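Local coordinates for protein auracyanin A (Chloroflexus aurantiacus, PDB 2AAN) that carries electrons through a single blue-copper centre, probably accepting them from the membrane-bound alternative complex III, at residues 59-73 against 85-97. Sequence-based numbering, arbitrary orientation.
Sequences NWILVKGGEAEAANI and NYLPADKSNIIAE. With SO4 (sulfate ion), chain C.
N59 donates from ND2 to OD1 of N85 (2.9 Å), in the plane of its own amide but well above the carbonyl plane of N85. The two amide planes stand 77° apart. N59 OD1 takes the backbone N of T124, next to the copper ligand C123, and N85 ND2 binds S98 O. Replacing N85 by alanine is likely to cost N59 ND2 this acceptor and S98 O this donor. I61 turns CD1 to meet L87 CD1 tip to tip (3.7 Å), while its CG2 touches I94 CG2. L62 N bonds to A96 O, and L62 O accepts from I95 N (2.8 Å) and weakly from A96 N. Two residues, I95 and A96, sit opposite the single L62, which makes a classic beta bulge. L62 CD2 rests on I95 CG2, its CG lying anti to the backbone N (chi1 -177°). K64 N closes the pairing on N93 O (2.8 Å). On the helix, E69 CG packs on N93 CB, and I73 wedges CG2 against L87 CD2 (3.5 Å) and CD1 against I94 CG1. Strand 94-97 is the edge of a cupredoxin sheet, antiparallel to 61-63, which pairs on its other side with 117-122; helix 67-80 lies against the I61 and I94 face.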
loop_
_atom_site.group_PDB
_atom_site.type_symbol
_atom_site.label_atom_id
_atom_site.label_comp_id
_atom_site.label_asym_id
_atom_site.label_seq_id
_atom_site.Cartn_x
_atom_site.Cartn_y
_atom_site.Cartn_z
ATOM N N ASN A 59 3.735 -4.755 2.285
ATOM C CA ASN A 59 2.675 -4.606 1.298
ATOM C C ASN A 59 2.426 -3.137 0.989
ATOM O O ASN A 59 3.085 -2.250 1.545
ATOM C CB ASN A 59 1.401 -5.377 1.706
ATOM C CG ASN A 59 0.839 -4.963 3.047
ATOM O OD1 ASN A 59 1.079 -3.869 3.491
ATOM N ND2 ASN A 59 0.071 -5.854 3.702
ATOM N N TRP A 60 1.527 -2.906 0.046
ATOM C CA TRP A 60 1.120 -1.546 -0.389
ATOM C C TRP A 60 -0.376 -1.581 -0.426
ATOM O O TRP A 60 -0.933 -2.281 -1.254
ATOM C CB TRP A 60 1.665 -1.222 -1.775
ATOM C CG TRP A 60 1.358 0.161 -2.270
ATOM C CD1 TRP A 60 2.166 1.236 -2.189
ATOM C CD2 TRP A 60 0.201 0.578 -3.006
ATOM N NE1 TRP A 60 1.551 2.346 -2.745
ATOM C CE2 TRP A 60 0.355 1.960 -3.282
ATOM C CE3 TRP A 60 -0.963 -0.057 -3.418
ATOM C CZ2 TRP A 60 -0.615 2.707 -3.944
ATOM C CZ3 TRP A 60 -1.927 0.688 -4.079
ATOM C CH2 TRP A 60 -1.736 2.046 -4.361
ATOM N N ILE A 61 -0.989 -0.870 0.516
ATOM C CA ILE A 61 -2.427 -0.855 0.678
ATOM C C ILE A 61 -2.933 0.585 0.555
ATOM O O ILE A 61 -2.515 1.472 1.305
ATOM C CB ILE A 61 -2.836 -1.418 2.059
ATOM C CG1 ILE A 61 -2.158 -2.772 2.353
ATOM C CG2 ILE A 61 -4.349 -1.497 2.221
ATOM C CD1 ILE A 61 -2.401 -3.933 1.401
ATOM N N LEU A 62 -3.859 0.792 -0.366
ATOM C CA LEU A 62 -4.473 2.088 -0.582
ATOM C C LEU A 62 -5.752 2.187 0.176
ATOM O O LEU A 62 -6.668 1.397 -0.041
ATOM C CB LEU A 62 -4.779 2.279 -2.055
ATOM C CG LEU A 62 -5.356 3.607 -2.510
ATOM C CD1 LEU A 62 -4.420 4.759 -2.189
ATOM C CD2 LEU A 62 -5.569 3.553 -3.983
ATOM N N VAL A 63 -5.835 3.155 1.065
ATOM C CA VAL A 63 -6.975 3.188 1.948
ATOM C C VAL A 63 -7.778 4.442 1.766
ATOM O O VAL A 63 -7.304 5.430 1.192
ATOM C CB VAL A 63 -6.586 3.027 3.401
ATOM C CG1 VAL A 63 -5.809 1.723 3.600
ATOM C CG2 VAL A 63 -5.812 4.188 3.828
ATOM N N LYS A 64 -8.993 4.374 2.308
ATOM C CA LYS A 64 -9.954 5.444 2.334
ATOM C C LYS A 64 -9.945 5.968 3.770
ATOM O O LYS A 64 -9.989 5.191 4.719
ATOM C CB LYS A 64 -11.320 4.839 1.961
ATOM C CG LYS A 64 -12.413 5.780 1.546
ATOM C CD LYS A 64 -13.696 5.008 1.112
ATOM C CE LYS A 64 -14.841 5.977 0.718
ATOM N NZ LYS A 64 -15.613 6.493 1.891
ATOM N N GLY A 65 -9.845 7.276 3.941
ATOM C CA GLY A 65 -9.944 7.877 5.275
ATOM C C GLY A 65 -8.602 8.436 5.670
ATOM O O GLY A 65 -7.621 8.339 4.925
ATOM N N GLY A 66 -8.519 8.986 6.857
ATOM C CA GLY A 66 -7.280 9.645 7.239
ATOM C C GLY A 66 -6.319 8.690 7.888
ATOM O O GLY A 66 -6.445 7.473 7.778
ATOM N N GLU A 67 -5.381 9.262 8.622
ATOM C CA GLU A 67 -4.420 8.515 9.371
ATOM C C GLU A 67 -5.098 7.666 10.430
ATOM O O GLU A 67 -4.627 6.598 10.749
ATOM C CB GLU A 67 -3.419 9.464 10.051
ATOM C CG GLU A 67 -2.539 10.305 9.085
ATOM C CD GLU A 67 -1.403 9.555 8.370
ATOM O OE1 GLU A 67 -1.181 8.341 8.606
ATOM O OE2 GLU A 67 -0.724 10.220 7.543
ATOM N N ALA A 68 -6.181 8.151 11.026
ATOM C CA ALA A 68 -6.939 7.316 11.979
ATOM C C ALA A 68 -7.474 6.013 11.344
ATOM O O ALA A 68 -7.420 4.917 11.939
ATOM C CB ALA A 68 -8.084 8.133 12.561
ATOM N N GLU A 69 -7.973 6.096 10.120
ATOM C CA GLU A 69 -8.468 4.890 9.488
ATOM C C GLU A 69 -7.268 3.975 9.162
ATOM O O GLU A 69 -7.351 2.768 9.347
ATOM C CB GLU A 69 -9.331 5.203 8.275
ATOM C CG GLU A 69 -9.999 3.973 7.671
ATOM C CD GLU A 69 -10.700 3.081 8.717
ATOM O OE1 GLU A 69 -11.414 3.617 9.596
ATOM O OE2 GLU A 69 -10.505 1.841 8.682
ATOM N N ALA A 70 -6.146 4.563 8.724
ATOM C CA ALA A 70 -4.896 3.811 8.470
ATOM C C ALA A 70 -4.428 3.059 9.720
ATOM O O ALA A 70 -4.068 1.869 9.669
ATOM C CB ALA A 70 -3.796 4.767 8.001
ATOM N N ALA A 71 -4.411 3.756 10.846
ATOM C CA ALA A 71 -3.941 3.135 12.074
ATOM C C ALA A 71 -4.853 1.981 12.501
ATOM O O ALA A 71 -4.385 0.917 12.956
ATOM C CB ALA A 71 -3.846 4.152 13.182
ATOM N N ASN A 72 -6.153 2.194 12.358
ATOM C CA ASN A 72 -7.141 1.149 12.628
ATOM C C ASN A 72 -6.920 -0.106 11.765
ATOM O O ASN A 72 -6.958 -1.225 12.275
ATOM C CB ASN A 72 -8.553 1.725 12.451
ATOM C CG ASN A 72 -9.653 0.672 12.612
ATOM O OD1 ASN A 72 -10.244 0.220 11.615
ATOM N ND2 ASN A 72 -9.939 0.283 13.861
ATOM N N ILE A 73 -6.706 0.089 10.466
ATOM C CA ILE A 73 -6.476 -1.011 9.555
ATOM C C ILE A 73 -5.185 -1.742 9.912
ATOM O O ILE A 73 -5.183 -2.965 10.150
ATOM C CB ILE A 73 -6.451 -0.525 8.083
ATOM C CG1 ILE A 73 -7.850 -0.117 7.667
ATOM C CG2 ILE A 73 -5.928 -1.618 7.172
ATOM C CD1 ILE A 73 -7.892 0.692 6.451
ATOM N N ASN A 85 -2.949 -11.180 4.699
ATOM C CA ASN A 85 -2.174 -10.019 4.283
ATOM C C ASN A 85 -2.143 -8.979 5.392
ATOM O O ASN A 85 -2.090 -7.798 5.117
ATOM C CB ASN A 85 -2.761 -9.421 2.978
ATOM C CG ASN A 85 -1.739 -8.549 2.161
ATOM O OD1 ASN A 85 -0.555 -8.441 2.490
ATOM N ND2 ASN A 85 -2.226 -7.944 1.086
ATOM N N TYR A 86 -2.160 -9.417 6.654
ATOM C CA TYR A 86 -2.202 -8.483 7.782
ATOM C C TYR A 86 -3.257 -7.425 7.525
ATOM O O TYR A 86 -3.017 -6.235 7.721
ATOM C CB TYR A 86 -0.839 -7.835 8.023
ATOM C CG TYR A 86 0.247 -8.838 8.371
ATOM C CD1 TYR A 86 1.173 -9.228 7.430
ATOM C CD2 TYR A 86 0.329 -9.403 9.641
ATOM C CE1 TYR A 86 2.181 -10.140 7.748
ATOM C CE2 TYR A 86 1.339 -10.327 9.972
ATOM C CZ TYR A 86 2.256 -10.687 8.996
ATOM O OH TYR A 86 3.248 -11.599 9.295
ATOM N N LEU A 87 -4.434 -7.865 7.097
ATOM C CA LEU A 87 -5.537 -6.937 6.822
ATOM C C LEU A 87 -6.850 -7.482 7.329
ATOM O O LEU A 87 -7.018 -8.690 7.453
ATOM C CB LEU A 87 -5.674 -6.728 5.318
ATOM C CG LEU A 87 -4.716 -5.761 4.653
ATOM C CD1 LEU A 87 -5.010 -5.832 3.166
ATOM C CD2 LEU A 87 -4.889 -4.354 5.172
ATOM N N PRO A 88 -7.789 -6.581 7.632
ATOM C CA PRO A 88 -9.151 -7.021 7.947
ATOM C C PRO A 88 -9.905 -7.511 6.717
ATOM O O PRO A 88 -9.688 -7.019 5.590
ATOM C CB PRO A 88 -9.811 -5.758 8.483
ATOM C CG PRO A 88 -9.094 -4.673 7.837
ATOM C CD PRO A 88 -7.659 -5.121 7.665
ATOM N N ALA A 89 -10.802 -8.463 6.958
ATOM C CA ALA A 89 -11.679 -9.017 5.920
ATOM C C ALA A 89 -12.731 -7.971 5.470
ATOM O O ALA A 89 -13.240 -8.030 4.365
ATOM C CB ALA A 89 -12.356 -10.263 6.435
ATOM N N ASP A 90 -13.004 -6.998 6.331
ATOM C CA ASP A 90 -13.810 -5.837 5.972
ATOM C C ASP A 90 -12.984 -4.897 5.084
ATOM O O ASP A 90 -11.932 -4.327 5.488
ATOM C CB ASP A 90 -14.300 -5.141 7.237
ATOM C CG ASP A 90 -15.204 -3.932 6.965
ATOM O OD1 ASP A 90 -15.386 -3.516 5.798
ATOM O OD2 ASP A 90 -15.721 -3.388 7.968
ATOM N N LYS A 91 -13.461 -4.758 3.852
ATOM C CA LYS A 91 -12.768 -3.941 2.819
ATOM C C LYS A 91 -13.468 -2.607 2.554
ATOM O O LYS A 91 -13.213 -1.952 1.539
ATOM C CB LYS A 91 -12.643 -4.734 1.484
ATOM C CG LYS A 91 -12.026 -6.132 1.603
ATOM C CD LYS A 91 -10.601 -6.125 2.185
ATOM C CE LYS A 91 -10.055 -7.537 2.337
ATOM N NZ LYS A 91 -8.755 -7.641 3.081
ATOM N N SER A 92 -14.325 -2.165 3.475
ATOM C CA SER A 92 -15.066 -0.917 3.289
ATOM C C SER A 92 -14.135 0.287 3.045
ATOM O O SER A 92 -14.432 1.148 2.250
ATOM C CB SER A 92 -16.016 -0.668 4.480
ATOM O OG SER A 92 -16.920 -1.763 4.674
ATOM N N ASN A 93 -12.992 0.315 3.698
ATOM C CA ASN A 93 -12.071 1.438 3.570
ATOM C C ASN A 93 -10.736 1.066 2.908
ATOM O O ASN A 93 -9.736 1.742 3.095
ATOM C CB ASN A 93 -11.825 2.032 4.964
ATOM C CG ASN A 93 -13.039 2.741 5.505
ATOM O OD1 ASN A 93 -13.540 3.654 4.886
ATOM N ND2 ASN A 93 -13.509 2.324 6.660
ATOM N N ILE A 94 -10.734 -0.019 2.157
ATOM C CA ILE A 94 -9.592 -0.460 1.405
ATOM C C ILE A 94 -9.990 -0.367 -0.056
ATOM O O ILE A 94 -10.972 -1.003 -0.510
ATOM C CB ILE A 94 -9.142 -1.874 1.846
ATOM C CG1 ILE A 94 -8.625 -1.807 3.295
ATOM C CG2 ILE A 94 -8.089 -2.454 0.946
ATOM C CD1 ILE A 94 -8.524 -3.166 3.982
ATOM N N ILE A 95 -9.216 0.412 -0.807
ATOM C CA ILE A 95 -9.455 0.611 -2.229
ATOM C C ILE A 95 -8.734 -0.432 -3.059
ATOM O O ILE A 95 -9.278 -0.949 -4.061
ATOM C CB ILE A 95 -9.036 2.021 -2.666
ATOM C CG1 ILE A 95 -9.906 3.061 -1.935
ATOM C CG2 ILE A 95 -9.207 2.167 -4.155
ATOM C CD1 ILE A 95 -9.426 4.469 -2.052
ATOM N N ALA A 96 -7.493 -0.709 -2.685
ATOM C CA ALA A 96 -6.698 -1.700 -3.400
ATOM C C ALA A 96 -5.647 -2.277 -2.464
ATOM O O ALA A 96 -5.221 -1.584 -1.521
ATOM C CB ALA A 96 -6.057 -1.053 -4.624
ATOM N N GLU A 97 -5.289 -3.552 -2.696
ATOM C CA GLU A 97 -4.287 -4.247 -1.902
ATOM C C GLU A 97 -3.279 -4.952 -2.774
ATOM O O GLU A 97 -3.644 -5.825 -3.569
ATOM C CB GLU A 97 -4.887 -5.361 -1.027
ATOM C CG GLU A 97 -6.029 -5.059 -0.162
ATOM C CD GLU A 97 -6.687 -6.352 0.376
ATOM O OE1 GLU A 97 -6.141 -7.463 0.185
ATOM O OE2 GLU A 97 -7.746 -6.255 0.999
HETATM S S SO4 C . -11.810 -10.548 10.250
HETATM O O1 SO4 C . -11.466 -11.245 11.476
HETATM O O2 SO4 C . -11.004 -11.063 9.151
HETATM O O3 SO4 C . -13.206 -10.824 9.976
HETATM O O4 SO4 C . -11.450 -9.146 10.336
#